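Local coordinates for protein mitochondrial enolase superfamily member 1 (Homo sapiens, PDB 4A35) that catalyses the magnesium-dependent dehydration of L-fuconate to 2-keto-3-deoxy-L-fuconate, a step in the breakdown of L-fucose, at residues Phe153-Asp158 against His309-Phe314; Ala196-Ser201 against Met232-Ile237; Phe220-Gly225 against Leu248-Asn253; Leu326-Cys331 against Ser341-Ala346. All coordinates share one frame; numbering follows the deposited sequence.

Contact 1: Phe153-Asp158 against His309-Phe314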
loop_
_atom_site.group_PDB
_atom_site.type_symbol
_atom_site.label_atom_id
_atom_site.label_comp_id
_atom_site.label_asym_id
_atom_site.label_seq_id
_atom_site.Cartn_x
_atom_site.Cartn_y
_atom_site.Cartn_z
ATOM N N PHE A 153 5.434 -5.913 17.148
ATOM C CA PHE A 153 5.365 -4.543 17.647
ATOM C C PHE A 153 6.257 -3.594 16.850
ATOM O O PHE A 153 6.308 -2.410 17.187
ATOM C CB PHE A 153 5.728 -4.459 19.138
ATOM C CG PHE A 153 4.668 -5.078 20.023
ATOM C CD1 PHE A 153 4.640 -6.462 20.246
ATOM C CD2 PHE A 153 3.705 -4.286 20.637
ATOM C CE1 PHE A 153 3.677 -7.028 21.079
ATOM C CE2 PHE A 153 2.755 -4.851 21.504
ATOM C CZ PHE A 153 2.730 -6.212 21.701
ATOM N N ARG A 154 6.925 -4.078 15.785
ATOM C CA ARG A 154 7.758 -3.149 15.012
ATOM C C ARG A 154 6.944 -1.913 14.567
ATOM O O ARG A 154 5.807 -2.044 14.120
ATOM C CB ARG A 154 8.460 -3.832 13.806
ATOM C CG ARG A 154 9.393 -2.857 13.079
ATOM C CD ARG A 154 10.459 -3.575 12.167
ATOM N NE ARG A 154 9.806 -4.243 11.035
ATOM C CZ ARG A 154 10.451 -4.906 10.069
ATOM N NH1 ARG A 154 11.776 -5.072 10.131
ATOM N NH2 ARG A 154 9.766 -5.476 9.072
ATOM N N TYR A 155 7.553 -0.733 14.683
ATOM C CA TYR A 155 6.997 0.588 14.285
ATOM C C TYR A 155 5.860 1.087 15.200
ATOM O O TYR A 155 5.304 2.136 14.902
ATOM C CB TYR A 155 6.524 0.619 12.839
ATOM C CG TYR A 155 7.556 0.134 11.837
ATOM C CD1 TYR A 155 8.889 0.571 11.901
ATOM C CD2 TYR A 155 7.211 -0.780 10.843
ATOM C CE1 TYR A 155 9.839 0.137 10.955
ATOM C CE2 TYR A 155 8.142 -1.208 9.888
ATOM C CZ TYR A 155 9.452 -0.727 9.936
ATOM O OH TYR A 155 10.384 -1.156 8.994
ATOM N N ILE A 156 5.506 0.345 16.277
ATOM C CA ILE A 156 4.468 0.836 17.189
ATOM C C ILE A 156 4.942 0.871 18.662
ATOM O O ILE A 156 4.180 1.354 19.519
ATOM C CB ILE A 156 3.093 0.086 17.085
ATOM C CG1 ILE A 156 3.183 -1.387 17.625
ATOM C CG2 ILE A 156 2.518 0.155 15.645
ATOM C CD1 ILE A 156 1.810 -2.167 17.757
ATOM N N THR A 157 6.183 0.417 18.975
ATOM C CA THR A 157 6.667 0.473 20.375
ATOM C C THR A 157 6.728 1.912 20.945
ATOM O O THR A 157 6.764 2.064 22.150
ATOM C CB THR A 157 8.085 -0.157 20.494
ATOM O OG1 THR A 157 8.989 0.608 19.680
ATOM C CG2 THR A 157 8.101 -1.619 20.090
ATOM N N ASP A 158 6.702 2.952 20.086
ATOM C CA ASP A 158 6.687 4.356 20.515
ATOM C C ASP A 158 5.315 4.755 21.125
ATOM O O ASP A 158 5.241 5.784 21.784
ATOM C CB ASP A 158 7.080 5.299 19.371
ATOM C CG ASP A 158 6.303 5.095 18.065
ATOM O OD1 ASP A 158 6.124 3.904 17.639
ATOM O OD2 ASP A 158 5.869 6.111 17.466
ATOM N N HIS A 309 -4.239 0.323 5.458
ATOM C CA HIS A 309 -3.402 -0.842 5.117
ATOM C C HIS A 309 -2.595 -1.562 6.213
ATOM O O HIS A 309 -2.310 -2.762 6.041
ATOM C CB HIS A 309 -2.536 -0.572 3.858
ATOM C CG HIS A 309 -1.590 0.585 3.970
ATOM N ND1 HIS A 309 -0.351 0.433 4.558
ATOM C CD2 HIS A 309 -1.741 1.874 3.594
ATOM C CE1 HIS A 309 0.235 1.616 4.495
ATOM N NE2 HIS A 309 -0.565 2.525 3.961
ATOM N N ASN A 310 -2.193 -0.885 7.304
ATOM C CA ASN A 310 -1.436 -1.599 8.340
ATOM C C ASN A 310 -1.523 -0.802 9.635
ATOM O O ASN A 310 -2.139 0.283 9.671
ATOM C CB ASN A 310 0.021 -1.925 7.904
ATOM C CG ASN A 310 0.919 -0.726 7.659
ATOM O OD1 ASN A 310 0.752 0.332 8.290
ATOM N ND2 ASN A 310 1.824 -0.844 6.682
ATOM N N ARG A 311 -0.880 -1.323 10.680
ATOM C CA ARG A 311 -0.935 -0.758 12.036
ATOM C C ARG A 311 -0.215 0.613 12.121
ATOM O O ARG A 311 -0.476 1.357 13.068
ATOM C CB ARG A 311 -0.291 -1.736 13.031
ATOM C CG ARG A 311 1.212 -2.008 12.761
ATOM C CD ARG A 311 1.777 -3.154 13.609
ATOM N NE ARG A 311 3.207 -3.353 13.341
ATOM C CZ ARG A 311 3.710 -3.910 12.236
ATOM N NH1 ARG A 311 2.904 -4.413 11.308
ATOM N NH2 ARG A 311 5.014 -3.944 12.043
ATOM N N VAL A 312 0.718 0.910 11.179
ATOM C CA VAL A 312 1.467 2.198 11.206
ATOM C C VAL A 312 0.494 3.328 10.887
ATOM O O VAL A 312 0.575 4.389 11.482
ATOM C CB VAL A 312 2.741 2.182 10.298
ATOM C CG1 VAL A 312 3.554 3.500 10.359
ATOM C CG2 VAL A 312 3.643 1.014 10.710
ATOM N N ILE A 313 -0.437 3.101 9.945
ATOM C CA ILE A 313 -1.451 4.093 9.595
ATOM C C ILE A 313 -2.369 4.252 10.800
ATOM O O ILE A 313 -2.653 5.384 11.157
ATOM C CB ILE A 313 -2.242 3.716 8.291
ATOM C CG1 ILE A 313 -1.256 3.528 7.039
ATOM C CG2 ILE A 313 -3.297 4.834 7.982
ATOM C CD1 ILE A 313 -0.495 4.902 6.634
ATOM N N PHE A 314 -2.872 3.145 11.382
ATOM C CA PHE A 314 -3.745 3.285 12.565
ATOM C C PHE A 314 -3.031 4.019 13.723
ATOM O O PHE A 314 -3.639 4.828 14.422
ATOM C CB PHE A 314 -4.246 1.935 13.034
ATOM C CG PHE A 314 -5.455 1.478 12.223
ATOM C CD1 PHE A 314 -6.651 2.214 12.237
ATOM C CD2 PHE A 314 -5.406 0.312 11.484
ATOM C CE1 PHE A 314 -7.780 1.763 11.521
ATOM C CE2 PHE A 314 -6.540 -0.154 10.793
ATOM C CZ PHE A 314 -7.714 0.579 10.812
HETATM O O HOH W 1 7.026 -4.584 10.047
#
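R311 reaches out from the first turn of helix 311-319 and offers R154 O the NE/NH2 side of its guanidinium. R311 NE lies 3.0 Å and R311 NH2 2.9 Å from R154 O, so one oxygen takes two N-H groups. The NE bond runs in the carbonyl plane, the NH2 bond rises above it, and both keep the oxygen near the guanidinium plane. The side chain leaves CB with CG between the backbone N and the carbonyl carbon (chi1 62°) and then extends as far as NE, laying its CG 3.8 Å from I156 CG2. NH1 turns to E108 and E338, two salt bridges that probably hold its rotation, while a water accepts from R311 NH2 and R154 NE; R154 NH2 bonds S98 OG. An alanine at R311 would probably leave R154 O without both donors and E108 and E338 without their cation. Beside R311, V312 CG2 packs 3.6 Å from Y155 CB. The Y155 ring carries R154 CG over the centre of one face, its plane 16° from that of the R311 guanidinium, and its OH bonds Q254 O of the second subunit. At the helix start N310 OD1 accepts from V312 N at 2.9 Å. This is an N-capped helix of the enolase-superfamily barrel domain, tied by its first-turn arginine to the loop between helices 144-148 and 162-171, beside the subunit interface.

Contact 2: Ala196-Ser201 against Met232-Ile237; sequences AWLGYS and MRRCQI
R233 leaves helix 228-242 with CG anti to the backbone N (chi1 165°) and bends at chi3, which carries its guanidinium to the carbonyl of Y200; R234 starts with CG anti to the carbonyl carbon (chi1 -67°) and bends at chi3 in the other sense, bringing its guanidinium under L198. The R233 grip is end-on: NH2 stands 2.9 Å and NH1 3.1 Å from Y200 O, which lies in the guanidinium plane and takes both N-H groups. D202 pairs with NH1 and D230 with NH2, so its charge is probably balanced by these carboxylates. R234 CG sits over one face of the R233 guanidinium, so the two arginines pack together. An alanine in place of R233 would probably leave Y200 O without its two donors and D202 without its cationic mate. The helix belongs to a beta-alpha-beta unit of the barrel domain, running between strands 219-223 and 247-251, and the loop it holds leads from strand 188-192 into helix 202-214. L198 CD2 lies over one face of the R234 guanidinium, offset toward the rim; its closeness, 3.2 Å from R234 NH2, is doubtful in detail. That NH2 donates to K223 O, with D231 as a second partner, and NE pairs with D230. Water bridges R234 NH1 to W197 O, which lies 2.7 Å from that water. A second water accepts from G199 N at 2.9 Å and, weakly, from R233 NH2. The W197 ring lies next to G25 and Y35, residues that probably bind substrate.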
loop_
_atom_site.group_PDB
_atom_site.type_symbol
_atom_site.label_atom_id
_atom_site.label_comp_id
_atom_site.label_asym_id
_atom_site.label_seq_id
_atom_site.Cartn_x
_atom_site.Cartn_y
_atom_site.Cartn_z
ATOM N N ALA A 196 -28.221 0.994 2.734
ATOM C CA ALA A 196 -27.223 2.012 2.433
ATOM C C ALA A 196 -26.953 2.298 0.965
ATOM O O ALA A 196 -26.466 3.391 0.662
ATOM C CB ALA A 196 -25.870 1.609 3.070
ATOM N N TRP A 197 -27.163 1.322 0.100
ATOM C CA TRP A 197 -26.597 1.311 -1.253
ATOM C C TRP A 197 -27.191 2.323 -2.206
ATOM O O TRP A 197 -28.336 2.771 -2.039
ATOM C CB TRP A 197 -26.612 -0.120 -1.848
ATOM C CG TRP A 197 -26.121 -1.165 -0.864
ATOM C CD1 TRP A 197 -26.859 -2.146 -0.259
ATOM C CD2 TRP A 197 -24.776 -1.302 -0.350
ATOM N NE1 TRP A 197 -26.043 -2.923 0.557
ATOM C CE2 TRP A 197 -24.771 -2.409 0.536
ATOM C CE3 TRP A 197 -23.556 -0.615 -0.590
ATOM C CZ2 TRP A 197 -23.607 -2.820 1.219
ATOM C CZ3 TRP A 197 -22.393 -1.085 0.014
ATOM C CH2 TRP A 197 -22.432 -2.148 0.935
ATOM N N LEU A 198 -26.339 2.756 -3.164
ATOM C CA LEU A 198 -26.730 3.682 -4.222
ATOM C C LEU A 198 -27.549 2.946 -5.329
ATOM O O LEU A 198 -27.332 1.757 -5.580
ATOM C CB LEU A 198 -25.490 4.353 -4.842
ATOM C CG LEU A 198 -24.500 5.183 -3.987
ATOM C CD1 LEU A 198 -23.873 6.335 -4.818
ATOM C CD2 LEU A 198 -25.078 5.696 -2.758
ATOM N N GLY A 199 -28.458 3.681 -5.977
ATOM C CA GLY A 199 -29.247 3.186 -7.108
ATOM C C GLY A 199 -30.684 2.804 -6.822
ATOM O O GLY A 199 -31.443 2.496 -7.757
ATOM N N TYR A 200 -31.078 2.788 -5.536
ATOM C CA TYR A 200 -32.428 2.415 -5.145
ATOM C C TYR A 200 -33.437 3.525 -5.425
ATOM O O TYR A 200 -33.197 4.692 -5.063
ATOM C CB TYR A 200 -32.496 2.100 -3.632
ATOM C CG TYR A 200 -31.676 0.932 -3.137
ATOM C CD1 TYR A 200 -31.606 -0.262 -3.863
ATOM C CD2 TYR A 200 -31.063 0.970 -1.886
ATOM C CE1 TYR A 200 -30.887 -1.360 -3.381
ATOM C CE2 TYR A 200 -30.355 -0.123 -1.391
ATOM C CZ TYR A 200 -30.262 -1.279 -2.144
ATOM O OH TYR A 200 -29.572 -2.349 -1.643
ATOM N N SER A 201 -34.593 3.152 -5.985
ATOM C CA SER A 201 -35.707 4.090 -6.125
ATOM C C SER A 201 -36.213 4.449 -4.703
ATOM O O SER A 201 -35.877 3.749 -3.738
ATOM C CB SER A 201 -36.831 3.452 -6.947
ATOM O OG SER A 201 -37.448 2.420 -6.190
ATOM N N MET A 232 -29.241 13.773 -0.197
ATOM C CA MET A 232 -30.326 14.387 0.565
ATOM C C MET A 232 -31.636 13.622 0.377
ATOM O O MET A 232 -32.283 13.334 1.391
ATOM C CB MET A 232 -30.476 15.844 0.219
ATOM C CG MET A 232 -29.721 16.692 1.213
ATOM S SD MET A 232 -29.595 18.295 0.520
ATOM C CE MET A 232 -28.152 18.817 1.253
ATOM N N ARG A 233 -31.955 13.188 -0.868
ATOM C CA ARG A 233 -33.147 12.376 -1.160
ATOM C C ARG A 233 -33.169 11.087 -0.287
ATOM O O ARG A 233 -34.176 10.814 0.364
ATOM C CB ARG A 233 -33.212 11.989 -2.671
ATOM C CG ARG A 233 -34.211 10.835 -3.010
ATOM C CD ARG A 233 -34.146 10.405 -4.469
ATOM N NE ARG A 233 -33.061 9.455 -4.753
ATOM C CZ ARG A 233 -33.164 8.122 -4.709
ATOM N NH1 ARG A 233 -34.317 7.542 -4.351
ATOM N NH2 ARG A 233 -32.118 7.357 -5.016
ATOM N N ARG A 234 -32.069 10.304 -0.289
ATOM C CA ARG A 234 -32.015 9.033 0.421
ATOM C C ARG A 234 -31.907 9.193 1.951
ATOM O O ARG A 234 -32.494 8.385 2.680
ATOM C CB ARG A 234 -30.904 8.121 -0.135
ATOM C CG ARG A 234 -31.183 7.639 -1.586
ATOM C CD ARG A 234 -30.108 6.675 -2.066
ATOM N NE ARG A 234 -28.885 7.438 -2.201
ATOM C CZ ARG A 234 -27.813 7.290 -1.434
ATOM N NH1 ARG A 234 -27.753 6.295 -0.546
ATOM N NH2 ARG A 234 -26.785 8.121 -1.555
ATOM N N CYS A 235 -31.149 10.200 2.444
ATOM C CA CYS A 235 -31.024 10.439 3.882
ATOM C C CYS A 235 -32.375 10.891 4.431
ATOM O O CYS A 235 -32.762 10.435 5.496
ATOM C CB CYS A 235 -29.924 11.459 4.177
ATOM S SG CYS A 235 -28.259 10.812 3.941
ATOM N N GLN A 236 -33.116 11.713 3.671
ATOM C CA GLN A 236 -34.473 12.162 4.067
ATOM C C GLN A 236 -35.417 10.950 4.238
ATOM O O GLN A 236 -36.080 10.822 5.273
ATOM C CB GLN A 236 -35.068 13.153 3.057
ATOM C CG GLN A 236 -36.360 13.837 3.562
ATOM C CD GLN A 236 -36.093 14.691 4.778
ATOM O OE1 GLN A 236 -35.338 15.649 4.730
ATOM N NE2 GLN A 236 -36.632 14.315 5.912
ATOM N N ILE A 237 -35.416 10.047 3.270
ATOM C CA ILE A 237 -36.259 8.841 3.328
ATOM C C ILE A 237 -35.890 7.996 4.557
ATOM O O ILE A 237 -36.784 7.596 5.307
ATOM C CB ILE A 237 -36.189 8.024 2.008
ATOM C CG1 ILE A 237 -36.956 8.759 0.879
ATOM C CG2 ILE A 237 -36.705 6.574 2.199
ATOM C CD1 ILE A 237 -36.547 8.395 -0.483
HETATM O O HOH W 2 -29.643 3.950 0.041
HETATM O O HOH W 3 -28.998 6.498 -5.684
#

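Contact 3: Phe220-Gly225 against Leu248-Asn253. With MG (magnesium ion), chain B.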
loop_
_atom_site.group_PDB
_atom_site.type_symbol
_atom_site.label_atom_id
_atom_site.label_comp_id
_atom_site.label_asym_id
_atom_site.label_seq_id
_atom_site.Cartn_x
_atom_site.Cartn_y
_atom_site.Cartn_z
ATOM N N PHE A 220 -28.469 2.251 11.426
ATOM C CA PHE A 220 -28.443 2.224 9.973
ATOM C C PHE A 220 -27.331 3.027 9.340
ATOM O O PHE A 220 -27.103 4.180 9.696
ATOM C CB PHE A 220 -29.803 2.811 9.457
ATOM C CG PHE A 220 -31.011 1.953 9.746
ATOM C CD1 PHE A 220 -31.639 1.992 10.996
ATOM C CD2 PHE A 220 -31.561 1.151 8.755
ATOM C CE1 PHE A 220 -32.767 1.207 11.257
ATOM C CE2 PHE A 220 -32.667 0.336 9.030
ATOM C CZ PHE A 220 -33.287 0.400 10.269
ATOM N N LYS A 221 -26.680 2.419 8.321
ATOM C CA LYS A 221 -25.681 3.145 7.565
ATOM C C LYS A 221 -26.264 3.506 6.219
ATOM O O LYS A 221 -27.125 2.794 5.690
ATOM C CB LYS A 221 -24.350 2.360 7.404
ATOM C CG LYS A 221 -23.218 3.255 6.876
ATOM C CD LYS A 221 -21.836 2.897 7.437
ATOM C CE LYS A 221 -21.287 1.815 6.570
ATOM N NZ LYS A 221 -20.011 1.282 7.121
ATOM N N VAL A 222 -25.783 4.619 5.658
ATOM C CA VAL A 222 -26.171 5.077 4.318
ATOM C C VAL A 222 -24.917 5.540 3.566
ATOM O O VAL A 222 -24.084 6.265 4.116
ATOM C CB VAL A 222 -27.269 6.200 4.389
ATOM C CG1 VAL A 222 -26.771 7.413 5.194
ATOM C CG2 VAL A 222 -27.707 6.645 2.998
ATOM N N LYS A 223 -24.794 5.129 2.300
ATOM C CA LYS A 223 -23.699 5.574 1.445
ATOM C C LYS A 223 -24.023 6.936 0.884
ATOM O O LYS A 223 -25.158 7.185 0.431
ATOM C CB LYS A 223 -23.461 4.594 0.273
ATOM C CG LYS A 223 -23.096 3.178 0.680
ATOM C CD LYS A 223 -21.774 3.138 1.480
ATOM C CE LYS A 223 -21.678 1.799 2.168
ATOM N NZ LYS A 223 -20.268 1.402 2.418
ATOM N N VAL A 224 -22.996 7.778 0.828
ATOM C CA VAL A 224 -23.061 9.157 0.313
ATOM C C VAL A 224 -21.817 9.462 -0.523
ATOM O O VAL A 224 -20.879 8.638 -0.566
ATOM C CB VAL A 224 -23.208 10.191 1.494
ATOM C CG1 VAL A 224 -24.486 9.930 2.335
ATOM C CG2 VAL A 224 -21.945 10.228 2.375
ATOM N N GLY A 225 -21.794 10.645 -1.145
ATOM C CA GLY A 225 -20.592 11.168 -1.778
ATOM C C GLY A 225 -20.435 11.260 -3.276
ATOM O O GLY A 225 -19.396 11.743 -3.717
ATOM N N LEU A 248 -28.122 6.832 12.764
ATOM C CA LEU A 248 -27.797 6.933 11.343
ATOM C C LEU A 248 -26.292 7.211 11.169
ATOM O O LEU A 248 -25.780 8.153 11.770
ATOM C CB LEU A 248 -28.633 8.047 10.673
ATOM C CG LEU A 248 -28.364 8.267 9.165
ATOM C CD1 LEU A 248 -28.759 7.003 8.338
ATOM C CD2 LEU A 248 -29.107 9.558 8.663
ATOM N N MET A 249 -25.596 6.414 10.328
ATOM C CA MET A 249 -24.189 6.626 9.994
ATOM C C MET A 249 -24.068 6.867 8.491
ATOM O O MET A 249 -24.776 6.226 7.718
ATOM C CB MET A 249 -23.295 5.433 10.405
ATOM C CG MET A 249 -23.408 5.108 11.847
ATOM S SD MET A 249 -24.530 3.679 12.091
ATOM C CE MET A 249 -23.589 2.896 13.328
ATOM N N MET A 250 -23.172 7.742 8.092
ATOM C CA MET A 250 -22.903 8.017 6.660
ATOM C C MET A 250 -21.525 7.487 6.261
ATOM O O MET A 250 -20.584 7.514 7.083
ATOM C CB MET A 250 -23.027 9.515 6.362
ATOM C CG MET A 250 -24.475 10.018 6.554
ATOM S SD MET A 250 -24.439 11.813 6.450
ATOM C CE MET A 250 -26.187 12.241 6.789
ATOM N N ASP A 251 -21.373 7.113 4.978
ATOM C CA ASP A 251 -20.122 6.525 4.493
ATOM C C ASP A 251 -19.841 7.068 3.095
ATOM O O ASP A 251 -20.636 6.851 2.179
ATOM C CB ASP A 251 -20.252 4.979 4.495
ATOM C CG ASP A 251 -18.955 4.253 4.116
ATOM O OD1 ASP A 251 -17.994 4.930 3.684
ATOM O OD2 ASP A 251 -18.921 3.002 4.197
ATOM N N ALA A 252 -18.781 7.869 2.961
ATOM C CA ALA A 252 -18.418 8.513 1.693
ATOM C C ALA A 252 -17.433 7.678 0.882
ATOM O O ALA A 252 -17.103 8.122 -0.224
ATOM C CB ALA A 252 -17.829 9.897 1.947
ATOM N N ASN A 253 -16.923 6.527 1.428
ATOM C CA ASN A 253 -15.976 5.663 0.651
ATOM C C ASN A 253 -14.868 6.473 -0.078
ATOM O O ASN A 253 -14.556 6.224 -1.284
ATOM C CB ASN A 253 -16.764 4.816 -0.393
ATOM C CG ASN A 253 -17.597 3.752 0.281
ATOM O OD1 ASN A 253 -18.781 3.961 0.536
ATOM N ND2 ASN A 253 -16.955 2.687 0.755
HETATM MG MG MG B . -17.195 1.774 4.671
HETATM O O HOH W 4 -18.312 0.182 4.933
HETATM O O HOH W 5 -20.311 5.779 -0.681
HETATM O O HOH W 6 -16.139 3.160 3.800
HETATM O O HOH W 7 -17.375 0.640 2.547
#
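F220 O opens the pairing by accepting from M249 N at 2.8 Å, and the sulfur of M249 lies close to that same carbonyl. K221 comes next, on the face it shares with M249, K223 and D251; bends at chi2 and chi3 carry its chain past D251 CB, and NZ ends on Y191, E277 and E387, with a magnesium-bound water accepting from it at 3.0 Å. V222 N donates to M249 O at 2.8 Å. V222 O accepts from D251 N. On the other face V222 CG1 touches both L248 CD1 and M250 CG, each at 3.7 Å. K223, bent at chi2, runs alongside D251 in the same direction, and its NZ meets D251 OD2 at 2.7 Å from above the carboxylate plane, a salt bridge. V224 N donates to D251 O at 2.9 Å, closing the parallel ladder. V224 CG2 lies beside M250 CB and A252 CB. The two strands belong to one beta-alpha-beta unit of the barrel. D251 OD2 also binds magnesium at 2.2 Å, with E277 and E306 completing the protein ligands, and OD1 accepts from N253 N in an Asx turn that probably helps to orient the carboxylate. One aspartate oxygen is thus shared by the metal and K223, probably the proton donor/acceptor, which sits beside the ion that stabilises the enediolate intermediate.

Contact 4: Leu326-Cys331 against Ser341-Ala346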
loop_
_atom_site.group_PDB
_atom_site.type_symbol
_atom_site.label_atom_id
_atom_site.label_comp_id
_atom_site.label_asym_id
_atom_site.label_seq_id
_atom_site.Cartn_x
_atom_site.Cartn_y
_atom_site.Cartn_z
ATOM N N LEU A 326 -12.822 3.856 15.286
ATOM C CA LEU A 326 -11.755 3.171 14.526
ATOM C C LEU A 326 -12.306 1.903 13.957
ATOM O O LEU A 326 -12.753 1.032 14.690
ATOM C CB LEU A 326 -10.552 2.944 15.480
ATOM C CG LEU A 326 -9.264 2.408 14.806
ATOM C CD1 LEU A 326 -8.033 2.796 15.631
ATOM C CD2 LEU A 326 -9.328 0.854 14.672
ATOM N N GLN A 327 -12.193 1.747 12.625
ATOM C CA GLN A 327 -12.812 0.583 11.990
ATOM C C GLN A 327 -11.779 -0.439 11.538
ATOM O O GLN A 327 -11.259 -0.341 10.440
ATOM C CB GLN A 327 -13.686 1.065 10.815
ATOM C CG GLN A 327 -14.715 2.089 11.395
ATOM C CD GLN A 327 -15.509 2.784 10.387
ATOM O OE1 GLN A 327 -14.959 3.438 9.492
ATOM N NE2 GLN A 327 -16.825 2.683 10.538
ATOM N N ILE A 328 -11.579 -1.471 12.364
ATOM C CA ILE A 328 -10.708 -2.568 11.974
ATOM C C ILE A 328 -11.351 -3.385 10.843
ATOM O O ILE A 328 -12.565 -3.367 10.652
ATOM C CB ILE A 328 -10.370 -3.501 13.181
ATOM C CG1 ILE A 328 -11.626 -4.217 13.759
ATOM C CG2 ILE A 328 -9.418 -2.787 14.224
ATOM C CD1 ILE A 328 -11.327 -5.425 14.840
ATOM N N ASP A 329 -10.507 -4.091 10.082
ATOM C CA ASP A 329 -10.974 -5.025 9.079
ATOM C C ASP A 329 -10.146 -6.315 9.233
ATOM O O ASP A 329 -8.912 -6.271 9.333
ATOM C CB ASP A 329 -10.904 -4.469 7.663
ATOM C CG ASP A 329 -11.516 -5.510 6.718
ATOM O OD1 ASP A 329 -12.746 -5.496 6.542
ATOM O OD2 ASP A 329 -10.760 -6.356 6.188
ATOM N N SER A 330 -10.854 -7.450 9.280
ATOM C CA SER A 330 -10.303 -8.787 9.499
ATOM C C SER A 330 -9.400 -9.255 8.340
ATOM O O SER A 330 -8.587 -10.142 8.546
ATOM C CB SER A 330 -11.466 -9.785 9.671
ATOM O OG SER A 330 -12.318 -9.879 8.534
ATOM N N CYS A 331 -9.618 -8.729 7.113
ATOM C CA CYS A 331 -8.898 -9.224 5.904
ATOM C C CYS A 331 -7.994 -8.163 5.174
ATOM O O CYS A 331 -7.290 -8.540 4.231
ATOM C CB CYS A 331 -9.909 -9.832 4.933
ATOM S SG CYS A 331 -10.678 -11.335 5.585
ATOM N N SER A 341 -2.953 -6.013 17.584
ATOM C CA SER A 341 -2.090 -4.829 17.861
ATOM C C SER A 341 -2.902 -3.530 17.729
ATOM O O SER A 341 -2.695 -2.597 18.517
ATOM C CB SER A 341 -0.872 -4.805 16.933
ATOM O OG SER A 341 -1.110 -4.428 15.584
ATOM N N VAL A 342 -3.868 -3.503 16.777
ATOM C CA VAL A 342 -4.681 -2.300 16.542
ATOM C C VAL A 342 -5.732 -2.216 17.666
ATOM O O VAL A 342 -5.971 -1.133 18.170
ATOM C CB VAL A 342 -5.276 -2.311 15.114
ATOM C CG1 VAL A 342 -6.276 -1.150 14.919
ATOM C CG2 VAL A 342 -4.150 -2.184 14.063
ATOM N N LEU A 343 -6.384 -3.341 18.058
ATOM C CA LEU A 343 -7.317 -3.288 19.208
ATOM C C LEU A 343 -6.598 -2.740 20.450
ATOM O O LEU A 343 -7.159 -1.959 21.228
ATOM C CB LEU A 343 -7.868 -4.710 19.542
ATOM C CG LEU A 343 -8.814 -5.284 18.491
ATOM C CD1 LEU A 343 -9.122 -6.766 18.818
ATOM C CD2 LEU A 343 -10.120 -4.432 18.410
ATOM N N LEU A 344 -5.386 -3.245 20.693
ATOM C CA LEU A 344 -4.619 -2.795 21.876
ATOM C C LEU A 344 -4.219 -1.311 21.781
ATOM O O LEU A 344 -4.362 -0.587 22.767
ATOM C CB LEU A 344 -3.383 -3.683 22.094
ATOM C CG LEU A 344 -3.686 -5.125 22.559
ATOM C CD1 LEU A 344 -2.463 -6.026 22.292
ATOM C CD2 LEU A 344 -4.125 -5.139 24.035
ATOM N N MET A 345 -3.858 -0.831 20.607
ATOM C CA MET A 345 -3.544 0.608 20.464
ATOM C C MET A 345 -4.797 1.472 20.680
ATOM O O MET A 345 -4.732 2.468 21.373
ATOM C CB MET A 345 -2.960 0.929 19.072
ATOM C CG MET A 345 -1.486 0.486 18.909
ATOM S SD MET A 345 -0.749 1.177 17.411
ATOM C CE MET A 345 -1.750 0.321 16.127
ATOM N N ALA A 346 -5.978 1.041 20.130
ATOM C CA ALA A 346 -7.222 1.814 20.259
ATOM C C ALA A 346 -7.600 1.926 21.748
ATOM O O ALA A 346 -8.030 2.983 22.179
ATOM C CB ALA A 346 -8.339 1.099 19.482
#
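V342 CG1 wedges between two side chains of the 326-331 segment, 3.6 Å from I328 CG2 and 3.7 Å from L326 CD2, and this trio is the tight part of the contact. With CG1 anti to its backbone N (chi1 173°), V342 turns that methyl to meet both partners, and I328 and V342 pass alongside, pointing opposite ways. I328 has CG1 between the backbone N and the carbonyl carbon (chi1 64°), which leaves CG2 on V342 and sends CD1 on to L343. The looser flanks lie at the two ends: I328 CD1 meets L343 CD2 at 3.9 Å, the two side chains set nearly perpendicular, and L326 CD1 approaches A346 CB at 4.2 Å. Neither flank is a solvent side, since all five touching residues are buried and the contact is apolar throughout. Polar groups of the same segment serve other partners: D329 OD2 accepts from C331 N at 2.8 Å in an Asx turn, D329 OD1 bonds H356, predicted to be an active-site residue, and Q327 NE2 bonds E277. L326 lies at the end of strand 325-326 of the barrel, and helix 335-348 follows it in the chain and packs back on it. F314 of helix 311-319 touches both L326 and V342, V353 adjoins I328 and A346, and helix 362-377 reaches L343 through D373.

In the fold
Contacts 2 and 3 adjoin, their centres 10 Å apart: A196 O of contact 2 lies 2.9 Å from K223 N of contact 3, and with R234 on the carbonyl side the backbone of the probable catalytic lysine is probably held by contact 2. Contacts 1 and 4 also touch, with centres 11 Å apart, through R311 against S341 and M345 and F314 against L326. Contact 3 carries the magnesium site. Contacts 3 and 4 do not touch, but their nearest atoms are about 5 Å apart, and contact 4 approaches the active site through D329 and H356. Contact 1 is remote, its centre 28 Å from that of contact 3.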